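Local coordinates for translocator protein BipD (Burkholderia pseudomallei, PDB 2J9T) that is required for epithelial cell invasion and survival within host cells, and probably regulates secretion of the effectors BipB and BipC and their insertion into the target membrane, at residues A55-P60 and V157-Q162; G70-L75 and L161-S166; K179-I184 and K230-L235. All coordinates share one frame; numbering follows the deposited sequence.

Contact 1: A55-P60 and V157-Q162; sequences ASLRLP and VMSKLQ. With BO3 (boric acid), chain C.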
ATOM      1  N   ALA A  55       1.942   5.459  10.537  1.00 27.60           N
ATOM      2  CA  ALA A  55       2.080   6.839  10.994  1.00 27.47           C
ATOM      3  C   ALA A  55       2.582   6.960  12.431  1.00 32.28           C
ATOM      4  O   ALA A  55       3.292   7.905  12.764  1.00 32.29           O
ATOM      5  CB  ALA A  55       0.779   7.582  10.825  1.00 28.07           C
ATOM      6  N   SER A  56       2.206   6.003  13.275  1.00 28.64           N
ATOM      7  CA  SER A  56       2.594   6.011  14.682  1.00 28.01           C
ATOM      8  C   SER A  56       4.079   5.705  14.911  1.00 33.06           C
ATOM      9  O   SER A  56       4.632   6.030  15.967  1.00 32.81           O
ATOM     10  CB  SER A  56       1.715   5.052  15.483  1.00 31.02           C
ATOM     11  OG  SER A  56       0.365   5.486  15.493  1.00 38.46           O
ATOM     12  N   LEU A  57       4.719   5.079  13.926  1.00 30.40           N
ATOM     13  CA  LEU A  57       6.148   4.790  14.008  1.00 30.17           C
ATOM     14  C   LEU A  57       6.885   6.097  14.287  1.00 33.35           C
ATOM     15  O   LEU A  57       6.557   7.141  13.722  1.00 32.62           O
ATOM     16  CB  LEU A  57       6.650   4.200  12.687  1.00 30.47           C
ATOM     17  CG  LEU A  57       6.370   2.725  12.417  1.00 35.49           C
ATOM     18  CD1 LEU A  57       7.669   2.004  12.116  1.00 35.87           C
ATOM     19  CD2 LEU A  57       5.660   2.093  13.603  1.00 38.57           C
ATOM     20  N   ARG A  58       7.878   6.041  15.162  1.00 29.81           N
ATOM     21  CA  ARG A  58       8.636   7.233  15.506  1.00 29.18           C
ATOM     22  C   ARG A  58      10.057   6.910  15.950  1.00 32.40           C
ATOM     23  O   ARG A  58      10.276   6.028  16.774  1.00 31.44           O
ATOM     24  CB  ARG A  58       7.911   8.035  16.583  1.00 28.47           C
ATOM     25  CG  ARG A  58       8.841   8.699  17.577  1.00 38.20           C
ATOM     26  CD  ARG A  58       8.068   9.473  18.618  1.00 43.32           C
ATOM     27  NE  ARG A  58       7.254   8.596  19.449  1.00 49.47           N
ATOM     28  CZ  ARG A  58       7.729   7.871  20.451  1.00 63.38           C
ATOM     29  NH1 ARG A  58       9.016   7.925  20.753  1.00 55.51           N
ATOM     30  NH2 ARG A  58       6.919   7.096  21.151  1.00 49.11           N
ATOM     31  N   LEU A  59      11.016   7.642  15.397  1.00 29.36           N
ATOM     32  CA  LEU A  59      12.423   7.442  15.709  1.00 29.38           C
ATOM     33  C   LEU A  59      12.746   7.958  17.105  1.00 33.25           C
ATOM     34  O   LEU A  59      12.058   8.840  17.625  1.00 32.38           O
ATOM     35  CB  LEU A  59      13.299   8.162  14.673  1.00 29.40           C
ATOM     36  CG  LEU A  59      13.302   7.598  13.250  1.00 34.05           C
ATOM     37  CD1 LEU A  59      14.093   8.498  12.316  1.00 34.60           C
ATOM     38  CD2 LEU A  59      13.842   6.177  13.222  1.00 36.02           C
ATOM     39  N   PRO A  60      13.805   7.418  17.703  1.00 30.60           N
ATOM     40  CA  PRO A  60      14.247   7.869  19.022  1.00 30.77           C
ATOM     41  C   PRO A  60      14.570   9.366  18.973  1.00 36.76           C
ATOM     42  O   PRO A  60      14.982   9.889  17.935  1.00 36.33           O
ATOM     43  CB  PRO A  60      15.527   7.059  19.255  1.00 32.01           C
ATOM     44  CG  PRO A  60      15.324   5.813  18.478  1.00 35.75           C
ATOM     45  CD  PRO A  60      14.529   6.211  17.259  1.00 30.89           C
ATOM     46  N   VAL A 157      12.098  -1.625   8.839  1.00 27.09           N
ATOM     47  CA  VAL A 157      13.367  -0.944   9.044  1.00 27.20           C
ATOM     48  C   VAL A 157      13.163   0.172  10.039  1.00 32.91           C
ATOM     49  O   VAL A 157      14.033   0.451  10.858  1.00 32.53           O
ATOM     50  CB  VAL A 157      13.947  -0.412   7.735  1.00 31.22           C
ATOM     51  CG1 VAL A 157      14.105  -1.538   6.731  1.00 31.20           C
ATOM     52  CG2 VAL A 157      13.074   0.688   7.181  1.00 31.14           C
ATOM     53  N   MET A 158      11.991   0.794   9.978  1.00 31.66           N
ATOM     54  CA  MET A 158      11.636   1.867  10.898  1.00 32.73           C
ATOM     55  C   MET A 158      11.709   1.409  12.354  1.00 35.64           C
ATOM     56  O   MET A 158      11.988   2.205  13.245  1.00 36.00           O
ATOM     57  CB  MET A 158      10.229   2.381  10.596  1.00 35.97           C
ATOM     58  CG  MET A 158      10.187   3.796  10.043  1.00 40.74           C
ATOM     59  SD  MET A 158      11.543   4.122   8.913  1.00 46.02           S
ATOM     60  CE  MET A 158      12.019   5.766   9.442  1.00 42.81           C
ATOM     61  N   SER A 159      11.435   0.131  12.594  1.00 30.67           N
ATOM     62  CA  SER A 159      11.457  -0.409  13.947  1.00 30.00           C
ATOM     63  C   SER A 159      12.814  -1.006  14.311  1.00 33.30           C
ATOM     64  O   SER A 159      13.350  -0.743  15.390  1.00 32.56           O
ATOM     65  CB  SER A 159      10.365  -1.456  14.123  1.00 33.28           C
ATOM     66  OG  SER A 159       9.513  -1.487  12.996  1.00 44.16           O
ATOM     67  N   LYS A 160      13.356  -1.824  13.415  1.00 29.35           N
ATOM     68  CA  LYS A 160      14.642  -2.471  13.655  1.00 28.79           C
ATOM     69  C   LYS A 160      15.761  -1.444  13.782  1.00 34.04           C
ATOM     70  O   LYS A 160      16.622  -1.549  14.659  1.00 33.70           O
ATOM     71  CB  LYS A 160      14.963  -3.454  12.530  1.00 30.17           C
ATOM     72  CG  LYS A 160      14.445  -4.858  12.770  1.00 36.57           C
ATOM     73  CD  LYS A 160      13.945  -5.485  11.475  1.00 44.35           C
ATOM     74  CE  LYS A 160      14.083  -7.000  11.494  1.00 50.35           C
ATOM     75  NZ  LYS A 160      14.826  -7.493  10.300  1.00 58.20           N
ATOM     76  N   LEU A 161      15.750  -0.459  12.892  1.00 30.93           N
ATOM     77  CA  LEU A 161      16.785   0.562  12.872  1.00 30.83           C
ATOM     78  C   LEU A 161      16.969   1.257  14.223  1.00 35.60           C
ATOM     79  O   LEU A 161      18.034   1.811  14.508  1.00 35.38           O
ATOM     80  CB  LEU A 161      16.533   1.566  11.730  1.00 30.79           C
ATOM     81  CG  LEU A 161      16.051   3.006  11.971  1.00 35.31           C
ATOM     82  CD1 LEU A 161      15.553   3.591  10.652  1.00 35.21           C
ATOM     83  CD2 LEU A 161      14.965   3.098  13.028  1.00 38.04           C
ATOM     84  N   GLN A 162      15.942   1.189  15.064  1.00 32.18           N
ATOM     85  CA  GLN A 162      15.976   1.842  16.370  1.00 32.01           C
ATOM     86  C   GLN A 162      16.961   1.211  17.350  1.00 38.23           C
ATOM     87  O   GLN A 162      17.312   1.814  18.373  1.00 38.22           O
ATOM     88  CB  GLN A 162      14.576   1.921  16.969  1.00 32.77           C
ATOM     89  CG  GLN A 162      13.635   2.787  16.155  1.00 36.68           C
ATOM     90  CD  GLN A 162      12.275   2.907  16.778  1.00 45.75           C
ATOM     91  OE1 GLN A 162      12.142   2.926  17.999  1.00 36.46           O
ATOM     92  NE2 GLN A 162      11.249   3.020  15.942  1.00 39.85           N
TER
HETATM   93  B   BO3 C1302      18.819  -2.159  11.171  1.00 46.76           B
HETATM   94  O1  BO3 C1302      18.051  -2.135  12.359  1.00 47.33           O
HETATM   95  O2  BO3 C1302      19.948  -3.011  11.071  1.00 46.18           O
HETATM   96  O3  BO3 C1302      18.439  -1.354  10.071  1.00 47.41           O
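Leu57, Leu59 and Pro60, on the loop that leaves helix 41-56, lie against Met158, Leu161 and Gln162, where helix 121-160 of the predicted coiled coil passes into a 3-10 turn. Most of the contact is apolar. Leu57 points its CD1 branch at the CB and CG of Met158, but this pair is modelled too close for its spacing to mean much. Leu59 uses CD2: this methyl meets Leu161 CD2 at 3.3 Å, the two side chains crossing at about a right angle, and has Met158 CE 4.2 Å away. Phe254 of helix 244-292 touches both Leu59 and Met158, so a third helix joins the packing. Next along the loop, Pro60 runs at a slant to the stem of Gln162, its CD 3.7 Å from Gln162 CG.

The polar part centres on the Gln162 amide. Its NE2 approaches Arg58 O at 3.3 Å, at a poor angle for a hydrogen bond; the arginine's own NH1 bonds to Asp69 O. The backbone N of Gln162 has turned to Ser159 O, and the side chain, extended beyond CG (chi2 -178°), supplies an N-H to the carbonyl one residue further back. That bond, Gln162 NE2 to Met158 O, is 2.9 Å long with an N-H...O angle of 155°, its donor tilted 24° from the carbonyl plane.

Contact 2: G70-L75 and L161-S166; sequences GRRANL and LQDYIS. With BO3 (boric acid), chain C.
Gln162 reaches from the 3-10 turn after helix 121-160 to the backbone of Gly70 and Arg71, and Arg72 runs past it in the opposite direction. At the root of the glutamine, CB comes obliquely to the guanidinium of Arg72, 3.9 Å from Arg72 NE and about as near NH1. CG carries the chain onward, and CD arrives 4.1 Å from both Gly70 CA and Arg72 NE. The amide then divides its two ends. OE1 rests against the backbone of Gly70, 3.3 Å from Gly70 CA, while NE2 donates to Arg71 O over 3.1 Å with an N-H...O angle of 155°. The acceptor is close to the amide plane of Gln162, yet the donor stands well above the carbonyl plane of Arg71, 76° out of it and off the lone pairs. The same nitrogen also serves Met158 O, so the loop and helix 121-160 share one amide.

Arg72 bends at chi2 (-111°), which sends its guanidinium along Gln162 to the carboxylate of Asp163. Asp163 OD2 sits at the guanidinium edge as a salt bridge, but the atoms are modelled too close and the exact pairing is doubtful. The CB of Arg71 points away from 161-166, and its NE bonds to a citrate probably brought by the crystallisation liquor. This is a surface loop joining strand 66-68 to helix 76-101, held through its backbone by a glutamine of the 3-10 turn that follows helix 121-160.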
ATOM      1  N   GLY A  70      11.768   5.260  20.857  1.00 31.76           N
ATOM      2  CA  GLY A  70      10.867   5.405  19.724  1.00 30.94           C
ATOM      3  C   GLY A  70       9.755   4.360  19.767  1.00 33.45           C
ATOM      4  O   GLY A  70       9.661   3.574  20.712  1.00 33.11           O
ATOM      5  N   ARG A  71       8.919   4.355  18.734  1.00 29.07           N
ATOM      6  CA  ARG A  71       7.820   3.401  18.634  1.00 28.25           C
ATOM      7  C   ARG A  71       8.010   2.438  17.464  1.00 31.60           C
ATOM      8  O   ARG A  71       8.131   2.864  16.313  1.00 30.06           O
ATOM      9  CB  ARG A  71       6.489   4.138  18.476  1.00 27.33           C
ATOM     10  CG  ARG A  71       5.289   3.349  18.965  1.00 33.96           C
ATOM     11  CD  ARG A  71       4.223   3.234  17.897  1.00 38.40           C
ATOM     12  NE  ARG A  71       2.879   3.407  18.444  1.00 42.06           N
ATOM     13  CZ  ARG A  71       1.799   2.789  17.977  1.00 50.24           C
ATOM     14  NH1 ARG A  71       1.899   1.948  16.954  1.00 39.34           N
ATOM     15  NH2 ARG A  71       0.616   3.017  18.528  1.00 27.29           N
ATOM     16  N   ARG A  72       8.026   1.140  17.764  1.00 28.95           N
ATOM     17  CA  ARG A  72       8.122   0.114  16.728  1.00 28.84           C
ATOM     18  C   ARG A  72       6.721  -0.169  16.186  1.00 33.50           C
ATOM     19  O   ARG A  72       5.731   0.371  16.686  1.00 33.91           O
ATOM     20  CB  ARG A  72       8.735  -1.170  17.282  1.00 27.52           C
ATOM     21  CG  ARG A  72       9.893  -0.938  18.210  1.00 35.56           C
ATOM     22  CD  ARG A  72      11.193  -1.385  17.594  1.00 40.69           C
ATOM     23  NE  ARG A  72      12.336  -0.909  18.364  1.00 47.85           N
ATOM     24  CZ  ARG A  72      13.442  -1.613  18.577  1.00 56.07           C
ATOM     25  NH1 ARG A  72      14.434  -1.093  19.288  1.00 41.56           N
ATOM     26  NH2 ARG A  72      13.560  -2.833  18.071  1.00 37.41           N
ATOM     27  N   ALA A  73       6.634  -1.009  15.166  1.00 29.33           N
ATOM     28  CA  ALA A  73       5.343  -1.298  14.561  1.00 28.62           C
ATOM     29  C   ALA A  73       4.928  -2.752  14.686  1.00 31.60           C
ATOM     30  O   ALA A  73       5.767  -3.648  14.742  1.00 31.42           O
ATOM     31  CB  ALA A  73       5.338  -0.871  13.103  1.00 29.27           C
ATOM     32  N   ASN A  74       3.619  -2.971  14.725  1.00 27.63           N
ATOM     33  CA  ASN A  74       3.052  -4.309  14.747  1.00 27.28           C
ATOM     34  C   ASN A  74       2.894  -4.707  13.284  1.00 31.01           C
ATOM     35  O   ASN A  74       2.061  -4.153  12.566  1.00 30.91           O
ATOM     36  CB  ASN A  74       1.683  -4.288  15.433  1.00 28.56           C
ATOM     37  CG  ASN A  74       1.058  -5.662  15.533  1.00 47.10           C
ATOM     38  OD1 ASN A  74       1.544  -6.627  14.943  1.00 39.62           O
ATOM     39  ND2 ASN A  74      -0.027  -5.758  16.287  1.00 38.49           N
ATOM     40  N   LEU A  75       3.760  -5.599  12.825  1.00 26.95           N
ATOM     41  CA  LEU A  75       3.771  -5.993  11.428  1.00 26.44           C
ATOM     42  C   LEU A  75       2.563  -6.806  10.994  1.00 30.02           C
ATOM     43  O   LEU A  75       2.222  -6.825   9.817  1.00 29.91           O
ATOM     44  CB  LEU A  75       5.073  -6.714  11.084  1.00 26.25           C
ATOM     45  CG  LEU A  75       6.345  -5.925  11.393  1.00 29.98           C
ATOM     46  CD1 LEU A  75       7.561  -6.656  10.879  1.00 29.63           C
ATOM     47  CD2 LEU A  75       6.269  -4.525  10.802  1.00 32.39           C
ATOM     48  N   LEU A 161      15.750  -0.459  12.892  1.00 30.93           N
ATOM     49  CA  LEU A 161      16.785   0.562  12.872  1.00 30.83           C
ATOM     50  C   LEU A 161      16.969   1.257  14.223  1.00 35.60           C
ATOM     51  O   LEU A 161      18.034   1.811  14.508  1.00 35.38           O
ATOM     52  CB  LEU A 161      16.533   1.566  11.730  1.00 30.79           C
ATOM     53  CG  LEU A 161      16.051   3.006  11.971  1.00 35.31           C
ATOM     54  CD1 LEU A 161      15.553   3.591  10.652  1.00 35.21           C
ATOM     55  CD2 LEU A 161      14.965   3.098  13.028  1.00 38.04           C
ATOM     56  N   GLN A 162      15.942   1.189  15.064  1.00 32.18           N
ATOM     57  CA  GLN A 162      15.976   1.842  16.370  1.00 32.01           C
ATOM     58  C   GLN A 162      16.961   1.211  17.350  1.00 38.23           C
ATOM     59  O   GLN A 162      17.312   1.814  18.373  1.00 38.22           O
ATOM     60  CB  GLN A 162      14.576   1.921  16.969  1.00 32.77           C
ATOM     61  CG  GLN A 162      13.635   2.787  16.155  1.00 36.68           C
ATOM     62  CD  GLN A 162      12.275   2.907  16.778  1.00 45.75           C
ATOM     63  OE1 GLN A 162      12.142   2.926  17.999  1.00 36.46           O
ATOM     64  NE2 GLN A 162      11.249   3.020  15.942  1.00 39.85           N
ATOM     65  N   ASP A 163      17.434   0.013  17.018  1.00 35.66           N
ATOM     66  CA  ASP A 163      18.420  -0.667  17.848  1.00 35.84           C
ATOM     67  C   ASP A 163      19.808  -0.059  17.625  1.00 40.55           C
ATOM     68  O   ASP A 163      20.735  -0.305  18.395  1.00 40.77           O
ATOM     69  CB  ASP A 163      18.456  -2.165  17.528  1.00 37.81           C
ATOM     70  CG  ASP A 163      17.134  -2.858  17.811  1.00 49.26           C
ATOM     71  OD1 ASP A 163      17.010  -4.059  17.483  1.00 49.10           O
ATOM     72  OD2 ASP A 163      16.217  -2.199  18.351  1.00 57.16           O
ATOM     73  N   TYR A 164      19.944   0.730  16.564  1.00 36.95           N
ATOM     74  CA  TYR A 164      21.221   1.342  16.225  1.00 36.41           C
ATOM     75  C   TYR A 164      21.242   2.842  16.491  1.00 38.53           C
ATOM     76  O   TYR A 164      22.138   3.549  16.032  1.00 37.46           O
ATOM     77  CB  TYR A 164      21.590   1.045  14.771  1.00 38.10           C
ATOM     78  CG  TYR A 164      21.577  -0.429  14.431  1.00 40.67           C
ATOM     79  CD1 TYR A 164      20.389  -1.084  14.146  1.00 42.98           C
ATOM     80  CD2 TYR A 164      22.749  -1.169  14.416  1.00 41.71           C
ATOM     81  CE1 TYR A 164      20.368  -2.439  13.845  1.00 44.21           C
ATOM     82  CE2 TYR A 164      22.737  -2.525  14.118  1.00 42.95           C
ATOM     83  CZ  TYR A 164      21.540  -3.151  13.825  1.00 50.51           C
ATOM     84  OH  TYR A 164      21.518  -4.492  13.512  1.00 50.10           O
ATOM     85  N   ILE A 165      20.253   3.319  17.243  1.00 34.47           N
ATOM     86  CA  ILE A 165      20.182   4.725  17.641  1.00 34.24           C
ATOM     87  C   ILE A 165      20.029   4.769  19.154  1.00 39.90           C
ATOM     88  O   ILE A 165      19.019   4.320  19.692  1.00 39.94           O
ATOM     89  CB  ILE A 165      19.014   5.483  16.950  1.00 36.77           C
ATOM     90  CG1 ILE A 165      19.282   5.649  15.456  1.00 36.44           C
ATOM     91  CG2 ILE A 165      18.804   6.849  17.604  1.00 37.35           C
ATOM     92  CD1 ILE A 165      18.029   5.811  14.647  1.00 39.92           C
ATOM     93  N   SER A 166      21.048   5.277  19.839  1.00 37.58           N
ATOM     94  CA  SER A 166      21.028   5.341  21.295  1.00 37.72           C
ATOM     95  C   SER A 166      21.618   6.643  21.831  1.00 43.54           C
ATOM     96  O   SER A 166      22.271   7.391  21.104  1.00 42.85           O
ATOM     97  CB  SER A 166      21.776   4.147  21.888  1.00 40.36           C
ATOM     98  OG  SER A 166      23.131   4.137  21.468  1.00 47.12           O
TER
HETATM   99  B   BO3 C1302      18.819  -2.159  11.171  1.00 46.76           B
HETATM  100  O1  BO3 C1302      18.051  -2.135  12.359  1.00 47.33           O
HETATM  101  O2  BO3 C1302      19.948  -3.011  11.071  1.00 46.18           O
HETATM  102  O3  BO3 C1302      18.439  -1.354  10.071  1.00 47.41           O

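Contact 3: K179-I184 and K230-L235; sequences KIKALI and KMRDSL. With BO3 (boric acid), chain C.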
ATOM      1  N   LYS A 179      25.032   0.200   9.627  1.00 30.21           N
ATOM      2  CA  LYS A 179      24.152  -0.936   9.858  1.00 29.60           C
ATOM      3  C   LYS A 179      22.720  -0.647   9.390  1.00 33.12           C
ATOM      4  O   LYS A 179      22.040  -1.539   8.869  1.00 32.74           O
ATOM      5  CB  LYS A 179      24.173  -1.339  11.335  1.00 31.90           C
ATOM      6  CG  LYS A 179      25.570  -1.644  11.877  1.00 41.81           C
ATOM      7  CD  LYS A 179      25.525  -2.707  12.966  1.00 49.65           C
ATOM      8  CE  LYS A 179      26.395  -2.320  14.164  1.00 54.89           C
ATOM      9  NZ  LYS A 179      25.850  -2.844  15.453  1.00 57.05           N
ATOM     10  N   ILE A 180      22.277   0.600   9.561  1.00 28.82           N
ATOM     11  CA  ILE A 180      20.944   1.015   9.116  1.00 28.35           C
ATOM     12  C   ILE A 180      20.917   1.077   7.587  1.00 33.19           C
ATOM     13  O   ILE A 180      19.958   0.631   6.951  1.00 33.21           O
ATOM     14  CB  ILE A 180      20.531   2.383   9.726  1.00 31.16           C
ATOM     15  CG1 ILE A 180      20.477   2.314  11.252  1.00 30.87           C
ATOM     16  CG2 ILE A 180      19.187   2.842   9.170  1.00 31.70           C
ATOM     17  CD1 ILE A 180      20.040   3.615  11.891  1.00 32.43           C
ATOM     18  N   LYS A 181      21.975   1.635   7.008  1.00 29.82           N
ATOM     19  CA  LYS A 181      22.106   1.751   5.556  1.00 29.51           C
ATOM     20  C   LYS A 181      21.985   0.380   4.898  1.00 33.04           C
ATOM     21  O   LYS A 181      21.340   0.231   3.863  1.00 32.55           O
ATOM     22  CB  LYS A 181      23.456   2.388   5.197  1.00 31.81           C
ATOM     23  CG  LYS A 181      23.640   2.672   3.720  1.00 40.31           C
ATOM     24  CD  LYS A 181      25.041   3.173   3.422  1.00 47.16           C
ATOM     25  CE  LYS A 181      25.014   4.606   2.906  1.00 62.03           C
ATOM     26  NZ  LYS A 181      24.902   4.665   1.417  1.00 73.52           N
ATOM     27  N   ALA A 182      22.599  -0.623   5.521  1.00 29.79           N
ATOM     28  CA  ALA A 182      22.570  -1.993   5.010  1.00 29.24           C
ATOM     29  C   ALA A 182      21.158  -2.561   5.000  1.00 33.14           C
ATOM     30  O   ALA A 182      20.797  -3.332   4.113  1.00 32.96           O
ATOM     31  CB  ALA A 182      23.484  -2.877   5.831  1.00 29.81           C
ATOM     32  N   LEU A 183      20.367  -2.188   5.998  1.00 29.84           N
ATOM     33  CA  LEU A 183      19.002  -2.669   6.096  1.00 30.22           C
ATOM     34  C   LEU A 183      18.087  -1.984   5.084  1.00 32.77           C
ATOM     35  O   LEU A 183      17.213  -2.627   4.493  1.00 32.20           O
ATOM     36  CB  LEU A 183      18.464  -2.493   7.513  1.00 31.09           C
ATOM     37  CG  LEU A 183      17.465  -3.561   7.973  1.00 37.50           C
ATOM     38  CD1 LEU A 183      16.395  -2.947   8.879  1.00 38.38           C
ATOM     39  CD2 LEU A 183      16.822  -4.282   6.772  1.00 40.49           C
ATOM     40  N   ILE A 184      18.294  -0.686   4.870  1.00 27.57           N
ATOM     41  CA  ILE A 184      17.495   0.038   3.892  1.00 26.58           C
ATOM     42  C   ILE A 184      17.817  -0.486   2.497  1.00 31.47           C
ATOM     43  O   ILE A 184      16.928  -0.637   1.657  1.00 31.99           O
ATOM     44  CB  ILE A 184      17.707   1.558   3.985  1.00 29.14           C
ATOM     45  CG1 ILE A 184      16.954   2.133   5.181  1.00 28.86           C
ATOM     46  CG2 ILE A 184      17.228   2.237   2.716  1.00 29.83           C
ATOM     47  CD1 ILE A 184      17.568   3.389   5.724  1.00 34.38           C
ATOM     48  N   LYS A 230      16.850   8.206  -0.932  1.00 26.28           N
ATOM     49  CA  LYS A 230      17.099   9.437  -0.190  1.00 25.96           C
ATOM     50  C   LYS A 230      17.368   9.111   1.279  1.00 30.25           C
ATOM     51  O   LYS A 230      18.298   9.646   1.884  1.00 30.00           O
ATOM     52  CB  LYS A 230      15.907  10.384  -0.313  1.00 28.02           C
ATOM     53  CG  LYS A 230      15.801  11.069  -1.660  1.00 44.70           C
ATOM     54  CD  LYS A 230      16.362  12.476  -1.609  1.00 60.11           C
ATOM     55  CE  LYS A 230      15.743  13.364  -2.682  1.00 77.94           C
ATOM     56  NZ  LYS A 230      15.513  12.629  -3.959  1.00 90.34           N
ATOM     57  N   MET A 231      16.572   8.199   1.833  1.00 26.79           N
ATOM     58  CA  MET A 231      16.730   7.783   3.228  1.00 26.46           C
ATOM     59  C   MET A 231      18.074   7.099   3.451  1.00 30.21           C
ATOM     60  O   MET A 231      18.783   7.400   4.414  1.00 30.16           O
ATOM     61  CB  MET A 231      15.600   6.838   3.639  1.00 28.70           C
ATOM     62  CG  MET A 231      14.238   7.503   3.756  1.00 32.29           C
ATOM     63  SD  MET A 231      12.936   6.301   4.103  1.00 36.57           S
ATOM     64  CE  MET A 231      12.204   7.008   5.574  1.00 33.51           C
ATOM     65  N   ARG A 232      18.409   6.177   2.555  1.00 26.11           N
ATOM     66  CA  ARG A 232      19.660   5.431   2.625  1.00 25.27           C
ATOM     67  C   ARG A 232      20.870   6.345   2.475  1.00 29.21           C
ATOM     68  O   ARG A 232      21.881   6.169   3.156  1.00 29.49           O
ATOM     69  CB  ARG A 232      19.684   4.346   1.541  1.00 24.17           C
ATOM     70  CG  ARG A 232      21.047   3.720   1.295  1.00 29.02           C
ATOM     71  CD  ARG A 232      21.618   4.161  -0.040  1.00 32.18           C
ATOM     72  NE  ARG A 232      21.273   3.237  -1.110  1.00 34.48           N
ATOM     73  CZ  ARG A 232      21.230   3.566  -2.397  1.00 46.70           C
ATOM     74  NH1 ARG A 232      20.903   2.658  -3.302  1.00 36.03           N
ATOM     75  NH2 ARG A 232      21.513   4.800  -2.780  1.00 29.68           N
ATOM     76  N   ASP A 233      20.761   7.316   1.574  1.00 25.28           N
ATOM     77  CA  ASP A 233      21.857   8.242   1.287  1.00 24.81           C
ATOM     78  C   ASP A 233      22.045   9.307   2.370  1.00 28.28           C
ATOM     79  O   ASP A 233      22.985  10.102   2.309  1.00 27.85           O
ATOM     80  CB  ASP A 233      21.637   8.920  -0.075  1.00 26.48           C
ATOM     81  CG  ASP A 233      21.983   8.015  -1.249  1.00 35.63           C
ATOM     82  OD1 ASP A 233      22.345   6.841  -1.017  1.00 36.06           O
ATOM     83  OD2 ASP A 233      21.894   8.482  -2.402  1.00 40.97           O
ATOM     84  N   SER A 234      21.140   9.336   3.346  1.00 24.38           N
ATOM     85  CA  SER A 234      21.189  10.344   4.413  1.00 23.69           C
ATOM     86  C   SER A 234      21.985   9.882   5.630  1.00 27.97           C
ATOM     87  O   SER A 234      22.431  10.693   6.433  1.00 27.53           O
ATOM     88  CB  SER A 234      19.769  10.739   4.846  1.00 25.76           C
ATOM     89  OG  SER A 234      19.147   9.708   5.602  1.00 29.06           O
ATOM     90  N   LEU A 235      22.128   8.573   5.772  1.00 25.43           N
ATOM     91  CA  LEU A 235      22.809   7.986   6.917  1.00 25.55           C
ATOM     92  C   LEU A 235      24.299   8.325   6.998  1.00 30.93           C
ATOM     93  O   LEU A 235      24.960   8.536   5.981  1.00 30.34           O
ATOM     94  CB  LEU A 235      22.625   6.466   6.914  1.00 25.39           C
ATOM     95  CG  LEU A 235      21.287   5.916   7.403  1.00 29.33           C
ATOM     96  CD1 LEU A 235      20.642   6.875   8.369  1.00 29.19           C
ATOM     97  CD2 LEU A 235      20.371   5.623   6.234  1.00 31.15           C
TER
HETATM   98  B   BO3 C1302      18.819  -2.159  11.171  1.00 46.76           B
HETATM   99  O1  BO3 C1302      18.051  -2.135  12.359  1.00 47.33           O
HETATM  100  O2  BO3 C1302      19.948  -3.011  11.071  1.00 46.18           O
HETATM  101  O3  BO3 C1302      18.439  -1.354  10.071  1.00 47.41           O
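The guanidinium of Arg232, whose aliphatic stem packs against Lys181, has the carboxylate of Asp233 at its edge and in its plane. The salt bridge runs from Arg232 NH2 to Asp233 OD1, 2.8 Å long and nearly straight at 173°, meeting the syn side of the oxygen though 32° out of the carboxylate plane. NH1 bonds to Gln185 OE1, so helix 177-189 also holds the guanidinium. Two helices pack here: helix 177-189 lies against helix 226-232 and the loop that follows it.

With CG trans to the backbone N (chi1 -175°), Lys181 crosses Arg232 obliquely, CG to Arg232 CG 3.7 Å. Its NZ stays 4.1 Å from Asp233 OD1, beyond a salt bridge, though the carboxylate probably eases the closeness of the two positive side chains. The rest of the contact is apolar. Ile184 sets its CG2 branch against Arg232 CB, while Ile180 CG2 meets Leu235 CG at 4.1 Å, the side chains about perpendicular. Trp250 of helix 244-292 touches Leu235 as well. Finally, Ile184 and Leu235 reach for one another tip to tip, Ile184 CD1 lying 3.6 Å from Leu235 CD2.

Overall arrangement
Contacts 1 and 2 share Leu161 and Gln162, their centres about 4 Å apart, so the turn that follows helix 121-160 is held twice: contact 1 is the buried, mainly apolar side, contact 2 the surface side of amide and charge. Arg58 and Arg71 join their two loops through backbone hydrogen bonding. Contact 3, centred about 13 Å from contact 1 and partly buried, belongs to helices 177-189 and 226-232 and sets charged side chains beside aliphatic ones. Val157 against Leu183 connects it to contact 1, Tyr164 against Ile180 to contact 2. A boric acid is modelled near all three, too close to several atoms for reliance. Helix 244-292 packs against contacts 1 and 3 and, by contact 2, Leu161 and Ile165.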